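Local atomic coordinates of chitinase (Chromobacterium violaceum, PDB entry 4TXG), a protein that probably hydrolyses the glycosidic bonds of chitin, as a chitinase of glycoside hydrolase family 18, and probably also binds the polysaccharide. Residues T465-V471 with K573-T579; G497-N503 with E514-G518; K530-Y536 with G620-I624; T552-Q556 with L568-K573. All coordinates share one frame; numbering follows the deposited sequence.

Interaction 1. Residues T465-V471 with K573-T579; sequences TRGWKNV and KKVFLST
Trp468 and Phe576 pair where residues 465-471 and 573-579 run past each other in opposite directions, a compact example of a short strand pairing with different packing on its two faces. The backbone bonds come first. Trp468 N gives to Phe576 O at 3.0 Å, and Phe576 N returns the bond to Trp468 O at 3.1 Å. Farther along, Ser578 N reaches Arg466 O at 2.8 Å. Beyond the regular strand Val471 N meets a lone pair of Lys574 O in the carbonyl plane, at 3.0 Å and 170°. Water 1 then bridges the loop ends, donating to both Asn470 OD1 and Lys573 O.

The apolar contacts divide between the two faces of the pair. On one, Trp468 and Phe576 lie alongside each other, pointing the same way. Phe576 CG stands anti to its backbone N (chi1 178°), which sets CD1 against Trp468 CZ3 at 3.8 Å, the ring planes inclined by 66°. Val471 CG2 comes across Phe576 CB at 4.1 Å, while Trp569 packs against both of these side chains. On the other face Leu577 CD2 lies 3.7 Å from Gly467 CA. Methyl meets methyl at one end, Thr465 CG2 to Thr579 CG2 at 3.9 Å.

The polar ends find partners beyond the pair: Trp468 NE1 bonds to Asn404 O, and Arg466 forms a salt bridge with Asp398. Strand 466-468 is an edge strand of the antiparallel sheet that 575-578 shares with 565-570 and 556-560, placed between the seventh and eighth barrel strands, consistent with the insertion domain of many family 18 chitinases.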
loop_
_atom_site.group_PDB
_atom_site.type_symbol
_atom_site.label_atom_id
_atom_site.label_comp_id
_atom_site.label_asym_id
_atom_site.label_seq_id
_atom_site.Cartn_x
_atom_site.Cartn_y
_atom_site.Cartn_z
ATOM N N THR A 465 9.281 -3.290 -14.790
ATOM C CA THR A 465 8.317 -3.873 -15.713
ATOM C C THR A 465 7.838 -5.247 -15.265
ATOM O O THR A 465 8.479 -5.907 -14.438
ATOM C CB THR A 465 8.928 -4.050 -17.121
ATOM O OG1 THR A 465 9.941 -5.062 -17.057
ATOM C CG2 THR A 465 9.552 -2.751 -17.605
ATOM N N ARG A 466 6.704 -5.662 -15.820
ATOM C CA ARG A 466 6.317 -7.073 -15.870
ATOM C C ARG A 466 6.019 -7.357 -17.331
ATOM O O ARG A 466 5.698 -6.442 -18.090
ATOM C CB ARG A 466 5.089 -7.382 -15.011
ATOM C CG ARG A 466 5.214 -7.071 -13.529
ATOM C CD ARG A 466 6.251 -7.920 -12.819
ATOM N NE ARG A 466 5.993 -7.912 -11.381
ATOM C CZ ARG A 466 6.830 -8.394 -10.473
ATOM N NH1 ARG A 466 7.990 -8.920 -10.852
ATOM N NH2 ARG A 466 6.505 -8.345 -9.188
ATOM N N GLY A 467 6.115 -8.609 -17.748
ATOM C CA GLY A 467 5.919 -8.879 -19.159
ATOM C C GLY A 467 5.684 -10.336 -19.502
ATOM O O GLY A 467 6.052 -11.232 -18.737
ATOM N N TRP A 468 5.083 -10.540 -20.672
ATOM C CA TRP A 468 4.726 -11.851 -21.217
ATOM C C TRP A 468 5.352 -12.043 -22.598
ATOM O O TRP A 468 5.609 -11.069 -23.301
ATOM C CB TRP A 468 3.211 -11.997 -21.379
ATOM C CG TRP A 468 2.338 -11.871 -20.161
ATOM C CD1 TRP A 468 1.700 -12.890 -19.509
ATOM C CD2 TRP A 468 1.942 -10.659 -19.492
ATOM N NE1 TRP A 468 0.950 -12.392 -18.465
ATOM C CE2 TRP A 468 1.084 -11.027 -18.432
ATOM C CE3 TRP A 468 2.241 -9.302 -19.677
ATOM C CZ2 TRP A 468 0.522 -10.094 -17.562
ATOM C CZ3 TRP A 468 1.684 -8.370 -18.809
ATOM C CH2 TRP A 468 0.840 -8.773 -17.757
ATOM N N LYS A 469 5.557 -13.300 -22.992
ATOM C CA LYS A 469 5.935 -13.621 -24.366
ATOM C C LYS A 469 4.832 -14.473 -24.967
ATOM O O LYS A 469 3.938 -14.920 -24.244
ATOM C CB LYS A 469 7.287 -14.345 -24.426
ATOM C CG LYS A 469 7.344 -15.701 -23.732
ATOM C CD LYS A 469 8.751 -16.292 -23.869
ATOM C CE LYS A 469 8.973 -17.502 -22.968
ATOM N NZ LYS A 469 8.412 -18.742 -23.565
ATOM N N ASN A 470 4.894 -14.680 -26.282
ATOM C CA ASN A 470 3.913 -15.492 -26.993
ATOM C C ASN A 470 2.490 -15.040 -26.701
ATOM O O ASN A 470 1.605 -15.861 -26.415
ATOM C CB ASN A 470 4.088 -16.967 -26.635
ATOM C CG ASN A 470 5.463 -17.472 -26.976
ATOM O OD1 ASN A 470 6.025 -17.098 -28.002
ATOM N ND2 ASN A 470 6.028 -18.300 -26.107
ATOM N N VAL A 471 2.289 -13.723 -26.746
ATOM C CA VAL A 471 0.981 -13.114 -26.510
ATOM C C VAL A 471 0.080 -13.220 -27.741
ATOM O O VAL A 471 0.499 -12.885 -28.849
ATOM C CB VAL A 471 1.120 -11.622 -26.143
ATOM C CG1 VAL A 471 -0.256 -10.960 -26.031
ATOM C CG2 VAL A 471 1.926 -11.449 -24.851
ATOM N N LYS A 573 8.392 -10.981 -31.543
ATOM C CA LYS A 573 8.476 -11.960 -30.459
ATOM C C LYS A 573 7.129 -12.184 -29.776
ATOM O O LYS A 573 6.991 -13.077 -28.930
ATOM C CB LYS A 573 9.495 -11.513 -29.406
ATOM C CG LYS A 573 10.889 -11.230 -29.932
ATOM C CD LYS A 573 11.795 -10.720 -28.812
ATOM C CE LYS A 573 12.185 -11.834 -27.848
ATOM N NZ LYS A 573 13.148 -11.345 -26.805
ATOM N N LYS A 574 6.147 -11.366 -30.149
ATOM C CA LYS A 574 4.869 -11.292 -29.451
ATOM C C LYS A 574 5.098 -11.055 -27.959
ATOM O O LYS A 574 4.494 -11.712 -27.111
ATOM C CB LYS A 574 4.040 -12.557 -29.690
ATOM C CG LYS A 574 3.641 -12.775 -31.159
ATOM C CD LYS A 574 2.610 -11.741 -31.603
ATOM C CE LYS A 574 2.024 -12.065 -32.970
ATOM N NZ LYS A 574 3.007 -11.768 -34.042
ATOM N N VAL A 575 5.981 -10.106 -27.651
ATOM C CA VAL A 575 6.320 -9.766 -26.267
ATOM C C VAL A 575 5.692 -8.428 -25.866
ATOM O O VAL A 575 5.817 -7.434 -26.575
ATOM C CB VAL A 575 7.855 -9.705 -26.049
ATOM C CG1 VAL A 575 8.204 -8.973 -24.725
ATOM C CG2 VAL A 575 8.449 -11.100 -26.062
ATOM N N PHE A 576 4.991 -8.440 -24.736
ATOM C CA PHE A 576 4.363 -7.263 -24.137
ATOM C C PHE A 576 5.075 -6.968 -22.827
ATOM O O PHE A 576 5.074 -7.813 -21.929
ATOM C CB PHE A 576 2.864 -7.534 -23.895
ATOM C CG PHE A 576 2.102 -6.401 -23.232
ATOM C CD1 PHE A 576 2.199 -6.164 -21.864
ATOM C CD2 PHE A 576 1.217 -5.630 -23.974
ATOM C CE1 PHE A 576 1.466 -5.140 -21.264
ATOM C CE2 PHE A 576 0.473 -4.616 -23.370
ATOM C CZ PHE A 576 0.606 -4.370 -22.026
ATOM N N LEU A 577 5.678 -5.787 -22.704
ATOM C CA LEU A 577 6.304 -5.386 -21.445
ATOM C C LEU A 577 5.595 -4.162 -20.905
ATOM O O LEU A 577 5.602 -3.118 -21.545
ATOM C CB LEU A 577 7.798 -5.082 -21.632
ATOM C CG LEU A 577 8.678 -6.251 -22.076
ATOM C CD1 LEU A 577 10.087 -5.771 -22.372
ATOM C CD2 LEU A 577 8.698 -7.320 -21.002
ATOM N N SER A 578 4.965 -4.288 -19.739
ATOM C CA SER A 578 4.316 -3.131 -19.134
ATOM C C SER A 578 5.353 -2.203 -18.520
ATOM O O SER A 578 6.172 -2.634 -17.712
ATOM C CB SER A 578 3.310 -3.566 -18.062
ATOM O OG SER A 578 2.829 -2.432 -17.371
ATOM N N THR A 579 5.314 -0.931 -18.895
ATOM C CA THR A 579 6.314 0.014 -18.420
ATOM C C THR A 579 5.689 1.168 -17.636
ATOM O O THR A 579 4.470 1.251 -17.471
ATOM C CB THR A 579 7.147 0.581 -19.595
ATOM O OG1 THR A 579 6.279 1.224 -20.537
ATOM C CG2 THR A 579 7.908 -0.544 -20.306
HETATM O O HOH W 1 8.457 -15.116 -28.041
#

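Interaction 2. Residues G497-N503 with E514-G518; sequences GAVGIDN and EIPGG
Gly497 and Pro516 touch where two arms of one long loop close on each other, the first arm turning through a type II' turn into a short 3-10 turn. Such irregular segments show how a loop without strand pairing can still be fixed by converging polar groups. At the start Gly497 O lies 3.4 Å from Pro516 CB. Ala498 follows with a forked acceptor: its O takes Gly517 N at 3.1 Å, an almost straight bond of 176°, and Gly518 N at 3.0 Å, so one carbonyl holds two successive amides.

Val499 turns to apolar packing, lying beside the proline ring with CG1 3.7 Å from Pro516 CB. Gly500 N, at the bend, bonds to Glu514 OE2 at 2.8 Å, on the side of the carboxylate's other oxygen. The turn is closed internally by Asp502 N giving to Val499 O and Asn503 N giving to Gly500 O. Asp502 sends its carboxylate elsewhere, to Lys573 and Tyr555, but its backbone O meets Gly518 CA in a CH-O contact of 3.1 Å.

Asn503 completes the closure. With chi1 at -170°, its amide swings away from its own backbone N and in between the arms, where OD1 accepts from Ser519 N. The amide lies only 16° from the plane of the Glu514 carboxylate. ND2 divides itself between two acceptors, each close to the amide plane: it meets Ile515 O at 3.0 Å from above that carbonyl's plane, and Glu514 OE2 at 2.8 Å on the lone pair turned away from OE1.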
loop_
_atom_site.group_PDB
_atom_site.type_symbol
_atom_site.label_atom_id
_atom_site.label_comp_id
_atom_site.label_asym_id
_atom_site.label_seq_id
_atom_site.Cartn_x
_atom_site.Cartn_y
_atom_site.Cartn_z
ATOM N N GLY A 497 5.732 -15.985 -18.987
ATOM C CA GLY A 497 6.554 -14.832 -18.644
ATOM C C GLY A 497 7.673 -14.583 -19.634
ATOM O O GLY A 497 8.258 -15.525 -20.162
ATOM N N ALA A 498 7.971 -13.314 -19.895
ATOM C CA ALA A 498 9.054 -12.986 -20.816
ATOM C C ALA A 498 10.388 -13.354 -20.175
ATOM O O ALA A 498 10.514 -13.370 -18.948
ATOM C CB ALA A 498 9.014 -11.513 -21.195
ATOM N N VAL A 499 11.374 -13.667 -21.006
ATOM C CA VAL A 499 12.621 -14.245 -20.517
ATOM C C VAL A 499 13.849 -13.561 -21.102
ATOM O O VAL A 499 13.741 -12.736 -22.005
ATOM C CB VAL A 499 12.704 -15.768 -20.843
ATOM C CG1 VAL A 499 11.600 -16.564 -20.111
ATOM C CG2 VAL A 499 12.639 -16.004 -22.354
ATOM N N GLY A 500 15.015 -13.907 -20.564
ATOM C CA GLY A 500 16.285 -13.478 -21.135
ATOM C C GLY A 500 16.481 -11.973 -21.096
ATOM O O GLY A 500 16.429 -11.364 -20.029
ATOM N N ILE A 501 16.695 -11.375 -22.265
ATOM C CA ILE A 501 16.925 -9.930 -22.353
ATOM C C ILE A 501 15.669 -9.160 -21.947
ATOM O O ILE A 501 15.731 -7.967 -21.632
ATOM C CB ILE A 501 17.362 -9.519 -23.779
ATOM C CG1 ILE A 501 17.958 -8.103 -23.784
ATOM C CG2 ILE A 501 16.199 -9.662 -24.762
ATOM C CD1 ILE A 501 18.612 -7.709 -25.104
ATOM N N ASP A 502 14.529 -9.857 -21.925
ATOM C CA ASP A 502 13.259 -9.265 -21.494
ATOM C C ASP A 502 12.968 -9.452 -20.001
ATOM O O ASP A 502 11.863 -9.152 -19.543
ATOM C CB ASP A 502 12.101 -9.870 -22.290
ATOM C CG ASP A 502 12.197 -9.593 -23.766
ATOM O OD1 ASP A 502 12.645 -8.481 -24.135
ATOM O OD2 ASP A 502 11.821 -10.488 -24.560
ATOM N N ASN A 503 13.947 -9.928 -19.237
ATOM C CA ASN A 503 13.685 -10.363 -17.868
ATOM C C ASN A 503 14.942 -10.259 -16.991
ATOM O O ASN A 503 15.243 -11.160 -16.214
ATOM C CB ASN A 503 13.150 -11.807 -17.906
ATOM C CG ASN A 503 12.606 -12.292 -16.569
ATOM O OD1 ASN A 503 11.969 -11.551 -15.822
ATOM N ND2 ASN A 503 12.859 -13.563 -16.267
ATOM N N GLU A 514 16.572 -19.172 -14.271
ATOM C CA GLU A 514 15.764 -17.963 -14.346
ATOM C C GLU A 514 14.261 -18.262 -14.255
ATOM O O GLU A 514 13.746 -19.141 -14.942
ATOM C CB GLU A 514 16.090 -17.220 -15.646
ATOM C CG GLU A 514 15.023 -16.273 -16.116
ATOM C CD GLU A 514 15.209 -15.852 -17.564
ATOM O OE1 GLU A 514 15.832 -16.598 -18.346
ATOM O OE2 GLU A 514 14.727 -14.766 -17.917
ATOM N N ILE A 515 13.567 -17.538 -13.387
ATOM C CA ILE A 515 12.105 -17.579 -13.345
ATOM C C ILE A 515 11.542 -16.514 -14.286
ATOM O O ILE A 515 11.806 -15.332 -14.082
ATOM C CB ILE A 515 11.587 -17.330 -11.915
ATOM C CG1 ILE A 515 12.147 -18.390 -10.960
ATOM C CG2 ILE A 515 10.067 -17.290 -11.888
ATOM C CD1 ILE A 515 11.902 -18.082 -9.496
ATOM N N PRO A 516 10.773 -16.925 -15.316
ATOM C CA PRO A 516 10.191 -15.987 -16.288
ATOM C C PRO A 516 9.273 -14.957 -15.641
ATOM O O PRO A 516 8.738 -15.211 -14.559
ATOM C CB PRO A 516 9.378 -16.895 -17.224
ATOM C CG PRO A 516 9.940 -18.265 -17.019
ATOM C CD PRO A 516 10.350 -18.312 -15.579
ATOM N N GLY A 517 9.091 -13.808 -16.286
ATOM C CA GLY A 517 8.178 -12.810 -15.748
ATOM C C GLY A 517 8.298 -11.414 -16.335
ATOM O O GLY A 517 7.544 -10.523 -15.949
ATOM N N GLY A 518 9.234 -11.216 -17.261
ATOM C CA GLY A 518 9.378 -9.916 -17.902
ATOM C C GLY A 518 9.718 -8.775 -16.949
ATOM O O GLY A 518 9.223 -7.659 -17.122
#

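Interaction 3. Residues K530-Y536 with G620-I624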
loop_
_atom_site.group_PDB
_atom_site.type_symbol
_atom_site.label_atom_id
_atom_site.label_comp_id
_atom_site.label_asym_id
_atom_site.label_seq_id
_atom_site.Cartn_x
_atom_site.Cartn_y
_atom_site.Cartn_z
ATOM N N LYS A 530 14.986 1.899 -27.349
ATOM C CA LYS A 530 15.995 2.548 -28.182
ATOM C C LYS A 530 16.729 1.583 -29.104
ATOM O O LYS A 530 17.503 2.012 -29.958
ATOM C CB LYS A 530 17.020 3.262 -27.305
ATOM C CG LYS A 530 16.509 4.502 -26.626
ATOM C CD LYS A 530 16.721 5.725 -27.506
ATOM C CE LYS A 530 18.172 5.831 -27.935
ATOM N NZ LYS A 530 18.514 7.193 -28.443
ATOM N N GLY A 531 16.503 0.288 -28.923
ATOM C CA GLY A 531 17.204 -0.722 -29.699
ATOM C C GLY A 531 18.604 -1.016 -29.181
ATOM O O GLY A 531 19.489 -1.420 -29.948
ATOM N N LEU A 532 18.801 -0.805 -27.882
ATOM C CA LEU A 532 20.080 -1.048 -27.214
ATOM C C LEU A 532 19.938 -2.220 -26.248
ATOM O O LEU A 532 18.948 -2.311 -25.515
ATOM C CB LEU A 532 20.547 0.204 -26.461
ATOM C CG LEU A 532 20.739 1.472 -27.300
ATOM C CD1 LEU A 532 20.971 2.675 -26.397
ATOM C CD2 LEU A 532 21.888 1.305 -28.294
ATOM N N ALA A 533 20.918 -3.113 -26.235
ATOM C CA ALA A 533 20.802 -4.326 -25.422
ATOM C C ALA A 533 21.180 -4.078 -23.969
ATOM O O ALA A 533 20.679 -4.755 -23.069
ATOM C CB ALA A 533 21.671 -5.436 -26.004
ATOM N N GLY A 534 22.073 -3.118 -23.752
ATOM C CA GLY A 534 22.571 -2.813 -22.418
ATOM C C GLY A 534 23.928 -3.443 -22.140
ATOM O O GLY A 534 24.071 -4.664 -22.162
ATOM N N SER A 535 24.926 -2.610 -21.868
ATOM C CA SER A 535 26.294 -3.089 -21.659
ATOM C C SER A 535 26.458 -3.836 -20.332
ATOM O O SER A 535 27.471 -4.503 -20.105
ATOM C CB SER A 535 27.279 -1.922 -21.707
ATOM O OG SER A 535 27.035 -1.021 -20.641
ATOM N N TYR A 536 25.457 -3.706 -19.466
ATOM C CA TYR A 536 25.442 -4.314 -18.138
ATOM C C TYR A 536 24.973 -5.775 -18.114
ATOM O O TYR A 536 24.941 -6.392 -17.054
ATOM C CB TYR A 536 24.529 -3.480 -17.223
ATOM C CG TYR A 536 23.265 -3.052 -17.946
ATOM C CD1 TYR A 536 22.248 -3.964 -18.194
ATOM C CD2 TYR A 536 23.118 -1.755 -18.430
ATOM C CE1 TYR A 536 21.101 -3.600 -18.893
ATOM C CE2 TYR A 536 21.970 -1.373 -19.117
ATOM C CZ TYR A 536 20.968 -2.302 -19.350
ATOM O OH TYR A 536 19.836 -1.930 -20.039
ATOM N N GLY A 620 26.632 5.692 -25.429
ATOM C CA GLY A 620 25.548 6.054 -24.536
ATOM C C GLY A 620 24.497 4.970 -24.385
ATOM O O GLY A 620 24.300 4.150 -25.286
ATOM N N GLU A 621 23.831 4.979 -23.232
ATOM C CA GLU A 621 22.700 4.098 -22.937
ATOM C C GLU A 621 22.030 4.595 -21.666
ATOM O O GLU A 621 22.602 5.411 -20.939
ATOM C CB GLU A 621 23.146 2.643 -22.762
ATOM C CG GLU A 621 23.950 2.396 -21.484
ATOM C CD GLU A 621 24.528 0.990 -21.407
ATOM O OE1 GLU A 621 24.382 0.225 -22.388
ATOM O OE2 GLU A 621 25.139 0.654 -20.367
ATOM N N TYR A 622 20.820 4.114 -21.395
ATOM C CA TYR A 622 20.178 4.404 -20.122
ATOM C C TYR A 622 20.743 3.523 -19.017
ATOM O O TYR A 622 21.153 2.389 -19.247
ATOM C CB TYR A 622 18.664 4.204 -20.199
ATOM C CG TYR A 622 17.934 5.248 -21.008
ATOM C CD1 TYR A 622 17.533 6.445 -20.430
ATOM C CD2 TYR A 622 17.636 5.029 -22.351
ATOM C CE1 TYR A 622 16.855 7.405 -21.164
ATOM C CE2 TYR A 622 16.946 5.981 -23.096
ATOM C CZ TYR A 622 16.565 7.166 -22.495
ATOM O OH TYR A 622 15.895 8.121 -23.223
ATOM N N PHE A 623 20.747 4.052 -17.805
ATOM C CA PHE A 623 21.225 3.299 -16.661
ATOM C C PHE A 623 20.577 3.923 -15.442
ATOM O O PHE A 623 19.669 4.754 -15.574
ATOM C CB PHE A 623 22.758 3.329 -16.583
ATOM C CG PHE A 623 23.357 2.270 -15.677
ATOM C CD1 PHE A 623 23.106 0.924 -15.900
ATOM C CD2 PHE A 623 24.172 2.632 -14.616
ATOM C CE1 PHE A 623 23.654 -0.050 -15.072
ATOM C CE2 PHE A 623 24.730 1.669 -13.788
ATOM C CZ PHE A 623 24.467 0.328 -14.018
ATOM N N ILE A 624 21.044 3.524 -14.268
ATOM C CA ILE A 624 20.504 4.001 -13.007
ATOM C C ILE A 624 20.511 5.527 -12.940
ATOM O O ILE A 624 21.530 6.161 -13.229
ATOM C CB ILE A 624 21.320 3.428 -11.835
ATOM C CG1 ILE A 624 21.192 1.901 -11.792
ATOM C CG2 ILE A 624 20.910 4.077 -10.524
ATOM C CD1 ILE A 624 22.125 1.242 -10.767
HETATM O O HOH W 2 23.720 -0.738 -24.929
#
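Glu621 reaches across to Ser535, joining strand 621-624 of a two-stranded antiparallel sheet to the loop that leaves helix 522-530 after a Schellman motif at Gly531. The case illustrates how a single buried carboxylate can organise a loop. At its root Glu621 CB packs near Leu532 CD1 at 4.2 Å. CG sits between the backbone N and the carbonyl carbon (chi1 70°), and from there the chain runs extended, taking CD to the turn at Gly534 and Ser535. Glu621 OE1 accepts from Ser535 N at 2.9 Å on its syn lone pair, and from water 2 at 2.8 Å; that water in turn accepts from Gly534 N at 3.1 Å. Glu621 OE2 takes the hydroxyl of the same serine, Ser535 OG donating at a short 2.5 Å, on the syn side but 27° out of the carboxylate plane. Arg615 forms a salt bridge to OE2.

Tyr536 runs antiparallel beside the carboxylate. Its CD2 meets Phe623 CD1 at 3.7 Å, the two rings near parallel but so displaced that they barely overlap, while its OH bonds to His524. At the other end Lys530 CG comes in the ring plane to the edge of Tyr622, 3.9 Å from CE2.

With backbone, hydroxyl, water and guanidinium donors all directed at it, the Glu621 carboxylate would be expected to remain ionised despite its burial.

Interaction 4. Residues T552-Q556 with L568-K573. With CS (cesium ion), chain C.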
loop_
_atom_site.group_PDB
_atom_site.type_symbol
_atom_site.label_atom_id
_atom_site.label_comp_id
_atom_site.label_asym_id
_atom_site.label_seq_id
_atom_site.Cartn_x
_atom_site.Cartn_y
_atom_site.Cartn_z
ATOM N N THR A 552 16.135 -9.025 -30.628
ATOM C CA THR A 552 15.498 -9.378 -31.895
ATOM C C THR A 552 14.172 -8.637 -32.050
ATOM O O THR A 552 13.476 -8.375 -31.069
ATOM C CB THR A 552 15.259 -10.896 -32.002
ATOM O OG1 THR A 552 14.542 -11.354 -30.850
ATOM C CG2 THR A 552 16.583 -11.635 -32.078
ATOM N N GLY A 553 13.826 -8.297 -33.284
ATOM C CA GLY A 553 12.610 -7.552 -33.544
ATOM C C GLY A 553 12.729 -6.112 -33.088
ATOM O O GLY A 553 13.832 -5.605 -32.879
ATOM N N SER A 554 11.588 -5.451 -32.937
ATOM C CA SER A 554 11.560 -4.057 -32.527
ATOM C C SER A 554 10.596 -3.855 -31.362
ATOM O O SER A 554 9.460 -4.326 -31.404
ATOM C CB SER A 554 11.164 -3.162 -33.704
ATOM O OG SER A 554 10.935 -1.832 -33.271
ATOM N N TYR A 555 11.053 -3.160 -30.325
ATOM C CA TYR A 555 10.196 -2.851 -29.187
ATOM C C TYR A 555 9.508 -1.508 -29.402
ATOM O O TYR A 555 10.121 -0.451 -29.226
ATOM C CB TYR A 555 11.002 -2.830 -27.885
ATOM C CG TYR A 555 11.601 -4.169 -27.492
ATOM C CD1 TYR A 555 12.811 -4.595 -28.028
ATOM C CD2 TYR A 555 10.963 -4.997 -26.573
ATOM C CE1 TYR A 555 13.372 -5.807 -27.659
ATOM C CE2 TYR A 555 11.513 -6.215 -26.197
ATOM C CZ TYR A 555 12.718 -6.612 -26.746
ATOM O OH TYR A 555 13.271 -7.823 -26.384
ATOM N N GLN A 556 8.239 -1.547 -29.791
ATOM C CA GLN A 556 7.497 -0.324 -30.087
ATOM C C GLN A 556 6.778 0.197 -28.850
ATOM O O GLN A 556 6.005 -0.529 -28.225
ATOM C CB GLN A 556 6.489 -0.573 -31.209
ATOM C CG GLN A 556 5.538 0.581 -31.444
ATOM C CD GLN A 556 4.302 0.164 -32.221
ATOM O OE1 GLN A 556 3.566 -0.741 -31.807
ATOM N NE2 GLN A 556 4.068 0.817 -33.357
ATOM N N LEU A 568 5.719 -1.672 -24.050
ATOM C CA LEU A 568 6.463 -2.038 -25.239
ATOM C C LEU A 568 5.816 -3.258 -25.859
ATOM O O LEU A 568 5.528 -4.229 -25.163
ATOM C CB LEU A 568 7.918 -2.336 -24.894
ATOM C CG LEU A 568 8.701 -1.184 -24.279
ATOM C CD1 LEU A 568 10.087 -1.674 -23.904
ATOM C CD2 LEU A 568 8.770 -0.027 -25.273
ATOM N N TRP A 569 5.595 -3.201 -27.163
ATOM C CA TRP A 569 5.099 -4.352 -27.899
ATOM C C TRP A 569 6.118 -4.736 -28.952
ATOM O O TRP A 569 6.461 -3.934 -29.822
ATOM C CB TRP A 569 3.737 -4.044 -28.531
ATOM C CG TRP A 569 3.204 -5.107 -29.440
ATOM C CD1 TRP A 569 2.977 -5.000 -30.792
ATOM C CD2 TRP A 569 2.823 -6.439 -29.075
ATOM N NE1 TRP A 569 2.470 -6.185 -31.282
ATOM C CE2 TRP A 569 2.363 -7.087 -30.243
ATOM C CE3 TRP A 569 2.816 -7.151 -27.865
ATOM C CZ2 TRP A 569 1.916 -8.411 -30.249
ATOM C CZ3 TRP A 569 2.369 -8.467 -27.868
ATOM C CH2 TRP A 569 1.920 -9.081 -29.051
ATOM N N ASN A 570 6.616 -5.964 -28.848
ATOM C CA ASN A 570 7.513 -6.523 -29.846
ATOM C C ASN A 570 6.741 -7.536 -30.679
ATOM O O ASN A 570 6.555 -8.677 -30.264
ATOM C CB ASN A 570 8.732 -7.163 -29.173
ATOM C CG ASN A 570 9.809 -7.565 -30.163
ATOM O OD1 ASN A 570 9.526 -8.123 -31.223
ATOM N ND2 ASN A 570 11.062 -7.284 -29.815
ATOM N N ALA A 571 6.275 -7.107 -31.848
ATOM C CA ALA A 571 5.409 -7.937 -32.682
ATOM C C ALA A 571 6.109 -9.200 -33.159
ATOM O O ALA A 571 5.478 -10.246 -33.322
ATOM C CB ALA A 571 4.908 -7.138 -33.875
ATOM N N GLY A 572 7.413 -9.098 -33.394
ATOM C CA GLY A 572 8.190 -10.238 -33.846
ATOM C C GLY A 572 8.249 -11.352 -32.813
ATOM O O GLY A 572 8.162 -12.528 -33.161
ATOM N N LYS A 573 8.392 -10.981 -31.543
ATOM C CA LYS A 573 8.476 -11.960 -30.459
ATOM C C LYS A 573 7.129 -12.184 -29.776
ATOM O O LYS A 573 6.991 -13.077 -28.930
ATOM C CB LYS A 573 9.495 -11.513 -29.406
ATOM C CG LYS A 573 10.889 -11.230 -29.932
ATOM C CD LYS A 573 11.795 -10.720 -28.812
ATOM C CE LYS A 573 12.185 -11.834 -27.848
ATOM N NZ LYS A 573 13.148 -11.345 -26.805
HETATM CS CS CS C . 11.644 1.082 -31.337
HETATM O O HOH W 3 14.786 -9.225 -28.027
HETATM O O HOH W 4 15.696 -12.710 -28.004
HETATM O O HOH W 5 8.984 -6.627 -34.174
#
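Asn570 and Thr552 meet where strand 565-570 ends in an Asx motif, close to its antiparallel partner strand 556-560. The site is a good illustration of one amide serving several needs. Asn570 ND2 gives to Thr552 O at 2.9 Å, with 160° at the hydrogen and the oxygen near the amide plane. An extended first torsion (chi1 -171°) also holds ND2 over the centre of the Tyr555 ring, 3.4 Å above its plane, with amide and ring almost perpendicular at 88°. At the other end of the amide OD1 accepts from Lys573 N at 3.1 Å, the donor standing above the carbonyl plane.

Backbone pairing follows at Gln556 and Trp569, each of which donates to the other: Gln556 N to Trp569 O at 3.0 Å, Trp569 N to Gln556 O at 2.9 Å. Where strand pairing gives out, water replaces it. Water 5 accepts from Ser554 N and Gly572 N. Water 3 accepts from Thr552 N and Lys573 NZ while donating to Tyr555 OH at 2.6 Å. The lysine and tyrosine side chains both also turn to Asp502.

A cesium ion, also bound by Glu529 O, takes Tyr555 O at 3.0 Å and, more distantly, Ser554 OG at 3.6 Å.

Interactions 1 and 4 belong to one antiparallel sheet: strands 565-570 and 575-578 are neighbours there, Val575 O accepting from Asn570 N, and Lys573 is common to both. Interaction 1 is the most buried and the richest in regular pairing; interaction 4, at the other edge, is wetter, relying on bridging water. Interaction 2 is a loop closure of amides and a carboxylate, tied to the sheet by Asp502. Interaction 3 lies about 19 Å from interaction 1, centre to centre, without touching it; it joins a different, two-stranded sheet through charge and aromatic rings, meeting interaction 2 at Ile501 and Ala533.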